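Local coordinates for tRNA nucleotidyl transferase-related protein (Thermotoga maritima, PDB 3H38) that acts as a class II CCA-adding enzyme, using CTP and ATP to build the CCA end of tRNA with magnesium as its cofactor, at residues A[17-20]-A[21-25]; A[234-237]-A[238-242]. All coordinates share one frame; numbering follows the deposited sequence.

Interaction 1 of 2, residues A[17-20]-A[21-25]; sequences PKIL and NLFRL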
ATOM      1  N   PRO A  17     -27.908 -13.471   4.015  1.00 48.19           N
ATOM      2  CA  PRO A  17     -29.287 -13.255   3.584  1.00 53.08           C
ATOM      3  C   PRO A  17     -29.778 -11.821   3.818  1.00 56.60           C
ATOM      4  O   PRO A  17     -30.490 -11.291   2.970  1.00 57.70           O
ATOM      5  CB  PRO A  17     -30.070 -14.234   4.463  1.00 53.48           C
ATOM      6  CG  PRO A  17     -29.167 -14.420   5.673  1.00 51.47           C
ATOM      7  CD  PRO A  17     -27.830 -14.515   5.049  1.00 52.73           C
ATOM      8  N   LYS A  18     -29.378 -11.192   4.891  1.00 61.61           N
ATOM      9  CA  LYS A  18     -29.861  -9.862   5.133  1.00 71.28           C
ATOM     10  C   LYS A  18     -29.497  -8.983   3.958  1.00 70.67           C
ATOM     11  O   LYS A  18     -30.259  -8.153   3.521  1.00 63.14           O
ATOM     12  CB  LYS A  18     -29.277  -9.342   6.423  1.00 78.10           C
ATOM     13  CG  LYS A  18     -29.065  -7.875   6.429  1.00 87.01           C
ATOM     14  CD  LYS A  18     -29.976  -7.183   7.397  1.00 96.98           C
ATOM     15  CE  LYS A  18     -30.308  -5.814   6.899  1.00 98.67           C
ATOM     16  NZ  LYS A  18     -30.219  -4.774   7.968  1.00 97.21           N
ATOM     17  N   ILE A  19     -28.302  -9.225   3.463  1.00 64.93           N
ATOM     18  CA  ILE A  19     -27.679  -8.529   2.354  1.00 53.57           C
ATOM     19  C   ILE A  19     -28.187  -8.991   0.973  1.00 55.17           C
ATOM     20  O   ILE A  19     -28.347  -8.179   0.054  1.00 50.75           O
ATOM     21  CB  ILE A  19     -26.164  -8.730   2.469  1.00 51.66           C
ATOM     22  CG1 ILE A  19     -25.588  -7.703   3.446  1.00 47.53           C
ATOM     23  CG2 ILE A  19     -25.478  -8.665   1.122  1.00 55.05           C
ATOM     24  CD1 ILE A  19     -24.083  -7.730   3.526  1.00 54.73           C
ATOM     25  N   LEU A  20     -28.446 -10.287   0.833  1.00 52.62           N
ATOM     26  CA  LEU A  20     -29.073 -10.811  -0.370  1.00 44.15           C
ATOM     27  C   LEU A  20     -30.394 -10.117  -0.614  1.00 49.42           C
ATOM     28  O   LEU A  20     -30.709  -9.750  -1.750  1.00 44.52           O
ATOM     29  CB  LEU A  20     -29.323 -12.319  -0.262  1.00 39.21           C
ATOM     30  CG  LEU A  20     -28.620 -13.185  -1.303  1.00 42.14           C
ATOM     31  CD1 LEU A  20     -29.455 -14.374  -1.704  1.00 42.11           C
ATOM     32  CD2 LEU A  20     -28.302 -12.343  -2.517  1.00 45.12           C
ATOM     33  N   ASN A  21     -31.173  -9.961   0.455  1.00 45.62           N
ATOM     34  CA  ASN A  21     -32.486  -9.345   0.342  1.00 52.00           C
ATOM     35  C   ASN A  21     -32.418  -7.899  -0.105  1.00 54.74           C
ATOM     36  O   ASN A  21     -33.323  -7.405  -0.779  1.00 53.15           O
ATOM     37  CB  ASN A  21     -33.263  -9.476   1.644  1.00 55.36           C
ATOM     38  CG  ASN A  21     -34.106 -10.741   1.682  1.00 68.69           C
ATOM     39  OD1 ASN A  21     -34.406 -11.345   0.636  1.00 62.46           O
ATOM     40  ND2 ASN A  21     -34.495 -11.154   2.887  1.00 76.24           N
ATOM     41  N   LEU A  22     -31.325  -7.246   0.280  1.00 52.01           N
ATOM     42  CA  LEU A  22     -30.991  -5.890  -0.130  1.00 54.21           C
ATOM     43  C   LEU A  22     -30.717  -5.803  -1.636  1.00 48.68           C
ATOM     44  O   LEU A  22     -31.298  -4.967  -2.322  1.00 45.69           O
ATOM     45  CB  LEU A  22     -29.744  -5.445   0.633  1.00 47.03           C
ATOM     46  CG  LEU A  22     -29.244  -4.032   0.368  1.00 33.95           C
ATOM     47  CD1 LEU A  22     -30.344  -3.024   0.572  1.00 39.24           C
ATOM     48  CD2 LEU A  22     -28.076  -3.702   1.294  1.00 41.25           C
ATOM     49  N   PHE A  23     -29.807  -6.656  -2.126  1.00 35.41           N
ATOM     50  CA  PHE A  23     -29.542  -6.783  -3.552  1.00 36.31           C
ATOM     51  C   PHE A  23     -30.878  -6.918  -4.280  1.00 39.97           C
ATOM     52  O   PHE A  23     -31.096  -6.292  -5.316  1.00 39.08           O
ATOM     53  CB  PHE A  23     -28.645  -7.997  -3.863  1.00 41.44           C
ATOM     54  CG  PHE A  23     -27.170  -7.809  -3.500  1.00 49.59           C
ATOM     55  CD1 PHE A  23     -26.511  -6.619  -3.749  1.00 48.69           C
ATOM     56  CD2 PHE A  23     -26.440  -8.852  -2.949  1.00 59.62           C
ATOM     57  CE1 PHE A  23     -25.173  -6.456  -3.434  1.00 53.88           C
ATOM     58  CE2 PHE A  23     -25.091  -8.696  -2.623  1.00 61.05           C
ATOM     59  CZ  PHE A  23     -24.460  -7.497  -2.866  1.00 60.89           C
ATOM     60  N   ARG A  24     -31.777  -7.722  -3.713  1.00 34.25           N
ATOM     61  CA  ARG A  24     -33.122  -7.893  -4.275  1.00 32.18           C
ATOM     62  C   ARG A  24     -33.905  -6.574  -4.324  1.00 36.76           C
ATOM     63  O   ARG A  24     -34.369  -6.153  -5.393  1.00 43.95           O
ATOM     64  CB  ARG A  24     -33.893  -9.000  -3.551  1.00 24.78           C
ATOM     65  CG  ARG A  24     -33.375 -10.404  -3.869  1.00 30.19           C
ATOM     66  CD  ARG A  24     -34.256 -11.542  -3.288  1.00 44.16           C
ATOM     67  NE  ARG A  24     -34.040 -12.803  -4.010  1.00 44.63           N
ATOM     68  CZ  ARG A  24     -33.401 -13.848  -3.495  1.00 53.26           C
ATOM     69  NH1 ARG A  24     -32.959 -13.787  -2.242  1.00 62.14           N
ATOM     70  NH2 ARG A  24     -33.221 -14.959  -4.216  1.00 47.61           N
ATOM     71  N   LEU A  25     -33.973  -5.889  -3.210  1.00 34.69           N
ATOM     72  CA  LEU A  25     -34.630  -4.612  -3.158  1.00 44.28           C
ATOM     73  C   LEU A  25     -34.111  -3.659  -4.164  1.00 37.03           C
ATOM     74  O   LEU A  25     -34.857  -2.994  -4.787  1.00 40.78           O
ATOM     75  CB  LEU A  25     -34.392  -3.977  -1.821  1.00 55.83           C
ATOM     76  CG  LEU A  25     -35.225  -4.440  -0.671  1.00 65.72           C
ATOM     77  CD1 LEU A  25     -35.553  -3.220   0.132  1.00 69.83           C
ATOM     78  CD2 LEU A  25     -36.444  -5.078  -1.220  1.00 64.14           C
TER

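Interaction 2 of 2, residues A[234-237]-A[238-242]; sequences IRRM and AQFDV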
ATOM      1  N   ILE A 234       7.547  -7.102  -5.603  1.00 25.07           N
ATOM      2  CA  ILE A 234       8.792  -6.414  -5.846  1.00 29.51           C
ATOM      3  C   ILE A 234       9.728  -7.243  -6.730  1.00 23.97           C
ATOM      4  O   ILE A 234      10.310  -6.730  -7.690  1.00 25.57           O
ATOM      5  CB  ILE A 234       9.456  -6.078  -4.528  1.00 33.79           C
ATOM      6  CG1 ILE A 234       8.609  -5.033  -3.783  1.00 34.59           C
ATOM      7  CG2 ILE A 234      10.880  -5.601  -4.764  1.00 30.16           C
ATOM      8  CD1 ILE A 234       9.241  -4.587  -2.452  1.00 30.64           C
ATOM      9  N   ARG A 235       9.831  -8.534  -6.460  1.00 21.49           N
ATOM     10  CA  ARG A 235      10.756  -9.344  -7.255  1.00 25.74           C
ATOM     11  C   ARG A 235      10.161  -9.517  -8.616  1.00 27.79           C
ATOM     12  O   ARG A 235      10.865  -9.666  -9.609  1.00 30.14           O
ATOM     13  CB  ARG A 235      11.049 -10.682  -6.583  1.00 25.18           C
ATOM     14  CG  ARG A 235      11.678 -10.483  -5.205  1.00 25.54           C
ATOM     15  CD  ARG A 235      11.798 -11.788  -4.463  1.00 26.31           C
ATOM     16  NE  ARG A 235      12.967 -11.825  -3.590  1.00 45.55           N
ATOM     17  CZ  ARG A 235      13.034 -12.548  -2.473  1.00 48.33           C
ATOM     18  NH1 ARG A 235      14.144 -12.545  -1.695  1.00 27.22           N
ATOM     19  NH2 ARG A 235      11.966 -13.258  -2.123  1.00 39.37           N
ATOM     20  N   ARG A 236       8.841  -9.450  -8.666  1.00 31.58           N
ATOM     21  CA  ARG A 236       8.148  -9.597  -9.933  1.00 29.54           C
ATOM     22  C   ARG A 236       8.379  -8.349 -10.790  1.00 24.36           C
ATOM     23  O   ARG A 236       8.644  -8.453 -11.983  1.00 37.45           O
ATOM     24  CB  ARG A 236       6.658  -9.879  -9.691  1.00 31.56           C
ATOM     25  CG  ARG A 236       5.896 -10.274 -10.934  1.00 35.47           C
ATOM     26  CD  ARG A 236       6.525 -11.443 -11.693  1.00 29.78           C
ATOM     27  NE  ARG A 236       5.484 -12.171 -12.403  1.00 35.02           N
ATOM     28  CZ  ARG A 236       5.657 -12.896 -13.501  1.00 44.01           C
ATOM     29  NH1 ARG A 236       4.619 -13.508 -14.048  1.00 52.94           N
ATOM     30  NH2 ARG A 236       6.845 -13.008 -14.063  1.00 47.46           N
ATOM     31  N   MET A 237       8.306  -7.172 -10.171  1.00 24.16           N
ATOM     32  CA  MET A 237       8.602  -5.905 -10.853  1.00 24.15           C
ATOM     33  C   MET A 237      10.002  -5.963 -11.433  1.00 33.89           C
ATOM     34  O   MET A 237      10.236  -5.592 -12.569  1.00 33.75           O
ATOM     35  CB  MET A 237       8.528  -4.738  -9.860  1.00 23.62           C
ATOM     36  CG  MET A 237       7.081  -4.390  -9.433  1.00 31.65           C
ATOM     37  SD  MET A 237       6.908  -3.136  -8.106  1.00 36.38           S
ATOM     38  CE  MET A 237       6.424  -4.179  -6.732  1.00 75.44           C
ATOM     39  N   ALA A 238      10.944  -6.449 -10.632  1.00 40.23           N
ATOM     40  CA  ALA A 238      12.310  -6.511 -11.070  1.00 32.74           C
ATOM     41  C   ALA A 238      12.405  -7.507 -12.226  1.00 26.50           C
ATOM     42  O   ALA A 238      12.985  -7.208 -13.260  1.00 28.24           O
ATOM     43  CB  ALA A 238      13.195  -6.887  -9.919  1.00 31.63           C
ATOM     44  N   GLN A 239      11.705  -8.601 -12.151  1.00 23.48           N
ATOM     45  CA  GLN A 239      11.718  -9.550 -13.225  1.00 25.98           C
ATOM     46  C   GLN A 239      11.263  -8.893 -14.477  1.00 33.09           C
ATOM     47  O   GLN A 239      11.666  -9.263 -15.528  1.00 32.56           O
ATOM     48  CB  GLN A 239      10.752 -10.654 -12.952  1.00 34.41           C
ATOM     49  CG  GLN A 239      11.323 -11.849 -12.373  1.00 52.94           C
ATOM     50  CD  GLN A 239      10.310 -12.938 -12.227  1.00 64.45           C
ATOM     51  OE1 GLN A 239       9.694 -13.350 -13.193  1.00 56.43           O
ATOM     52  NE2 GLN A 239      10.137 -13.418 -11.013  1.00 54.99           N
ATOM     53  N   PHE A 240      10.350  -7.952 -14.345  1.00 37.04           N
ATOM     54  CA  PHE A 240       9.794  -7.264 -15.511  1.00 44.76           C
ATOM     55  C   PHE A 240      10.520  -5.972 -15.859  1.00 48.04           C
ATOM     56  O   PHE A 240      10.119  -5.273 -16.784  1.00 52.46           O
ATOM     57  CB  PHE A 240       8.299  -6.973 -15.325  1.00 44.82           C
ATOM     58  CG  PHE A 240       7.401  -8.163 -15.599  1.00 41.98           C
ATOM     59  CD1 PHE A 240       7.585  -8.945 -16.731  1.00 37.51           C
ATOM     60  CD2 PHE A 240       6.370  -8.489 -14.729  1.00 31.39           C
ATOM     61  CE1 PHE A 240       6.748 -10.028 -16.996  1.00 36.41           C
ATOM     62  CE2 PHE A 240       5.547  -9.559 -14.987  1.00 31.67           C
ATOM     63  CZ  PHE A 240       5.738 -10.333 -16.129  1.00 33.98           C
ATOM     64  N   ASP A 241      11.571  -5.654 -15.110  1.00 40.55           N
ATOM     65  CA  ASP A 241      12.323  -4.415 -15.312  1.00 42.21           C
ATOM     66  C   ASP A 241      11.573  -3.155 -14.925  1.00 39.73           C
ATOM     67  O   ASP A 241      11.940  -2.067 -15.345  1.00 43.15           O
ATOM     68  CB  ASP A 241      12.790  -4.294 -16.760  1.00 49.52           C
ATOM     69  CG  ASP A 241      13.893  -5.275 -17.094  1.00 47.52           C
ATOM     70  OD1 ASP A 241      13.926  -5.786 -18.235  1.00 40.17           O
ATOM     71  OD2 ASP A 241      14.716  -5.552 -16.199  1.00 58.26           O
ATOM     72  N   VAL A 242      10.528  -3.289 -14.121  1.00 44.49           N
ATOM     73  CA  VAL A 242       9.694  -2.135 -13.762  1.00 38.00           C
ATOM     74  C   VAL A 242      10.429  -1.165 -12.849  1.00 36.40           C
ATOM     75  O   VAL A 242      10.378   0.059 -13.046  1.00 36.84           O
ATOM     76  CB  VAL A 242       8.395  -2.583 -13.046  1.00 30.06           C
ATOM     77  CG1 VAL A 242       7.715  -1.422 -12.354  1.00 20.68           C
ATOM     78  CG2 VAL A 242       7.460  -3.297 -14.010  1.00 29.52           C
TER

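Interaction 1 of 2, residues A[17-20]-A[21-25]
Ile19 and Phe23, one helical turn apart, meet because their first torsions are matched: Ile19 sets CG2 anti to its own N (chi1 -83° to CG1), and Phe23 holds CG anti to its carbonyl carbon, which leaves the two side chains side by side and pointing the same way. Ile19 CG2 lies 3.8 Å from Phe23 CE2. Leu20 comes at the same ring almost at right angles, its CD2 in the ring plane at the edge, 4.0 Å from Phe23 CD2. The other branch, Leu20 CD1, reaches Arg24 NH1, four residues on, at 3.6 Å, the arginine chain running extended from CG to NE. The bond from Phe23 N to Ile19 O is nearly straight, 3.0 Å and 170°. Pro17 suits the first turn, where its lack of an N-H costs nothing, while its O takes Asn21 N at 2.9 Å. The buried ring of Phe23 also meets Ile56 of strand 56-60 and packs edge-to-face with Phe43, so helix 17-32 is fitted against the sheet of the nucleotidyltransferase head. The side chains of Asp55 and Asp57, which bind magnesium in the enzyme though none is bound here, lie about 8 Å from that of Phe23. Side chains of this turn meet the ring carbon on carbon, by shape and burial, though Ile19 O also comes near; Leu20 CD1 touches Arg24 NH1 without using its charge.

Interaction 2 of 2, residues A[234-237]-A[238-242]
Arg236 turns one face of its guanidinium to the ring carbons of Phe240 in the last turn of helix 230-239, which ends in a Schellman motif. The two planes are 28° apart, and Phe240 CE2 sits 3.5 Å above the guanidinium plane of Arg236, over its centre. Arg236 reaches this place by setting CG anti to its backbone N and then bending at chi2 (53°), which turns the chain toward the C-terminal end of the helix. Gln239 meets the same group at its edge: OE1 lies near the guanidinium plane, 3.0 Å from Arg236 NH2 in a weak, bent bond, with the extended Gln239 chain crossing the arginine at a slant. The stronger polar partner of Arg236 is Glu185 of helix 177-187, which forms a salt bridge with NH1. Arginine suits this position because one flat group can offer a face to the ring carbons and still bond through its nitrogens to acid and amide. Phe240, buried, continues onto Glu197 and Leu200 of helix 194-205, so the end of this helix joins two others in the region that family resemblance marks as a probable RNA-binding site.

The chain turns at Asp241, whose positive phi (70°) is unusual for a residue with a side chain. Its N bonds back to Ala238 O at 2.8 Å, the inner bond of the motif. Met237 and Val242 form the hydrophobic pair expected across such a cap, CB to CB at 3.8 Å, and both also touch Leu179. The side chain of Met237 is about 8 Å from that of Arg183, a CTP- and ATP-binding residue. The outer bond of the motif runs from Val242 N to Met237 O, 2.8 Å long, with the nitrogen standing above the carbonyl plane.

How the interactions relate
From the N terminus, interaction 1 comes first, in the opening turns of helix 17-32, more than 200 residues before interaction 2 at the end of helix 230-239. Each lies within one unbroken run of chain, so neither closes a long loop, and the two are in series, neither nested nor crossing. The centres of interactions 1 and 2 are about 43 Å apart, their nearest atoms about 31 Å. Interaction 1 belongs to the catalytic head, where a helix packs on Ile56, between the magnesium-binding Asp55 and Asp57; interaction 2 belongs to the helical part beyond, where a helix end meets helix 177-187, which carries nucleotide-binding arginines, and helix 194-205.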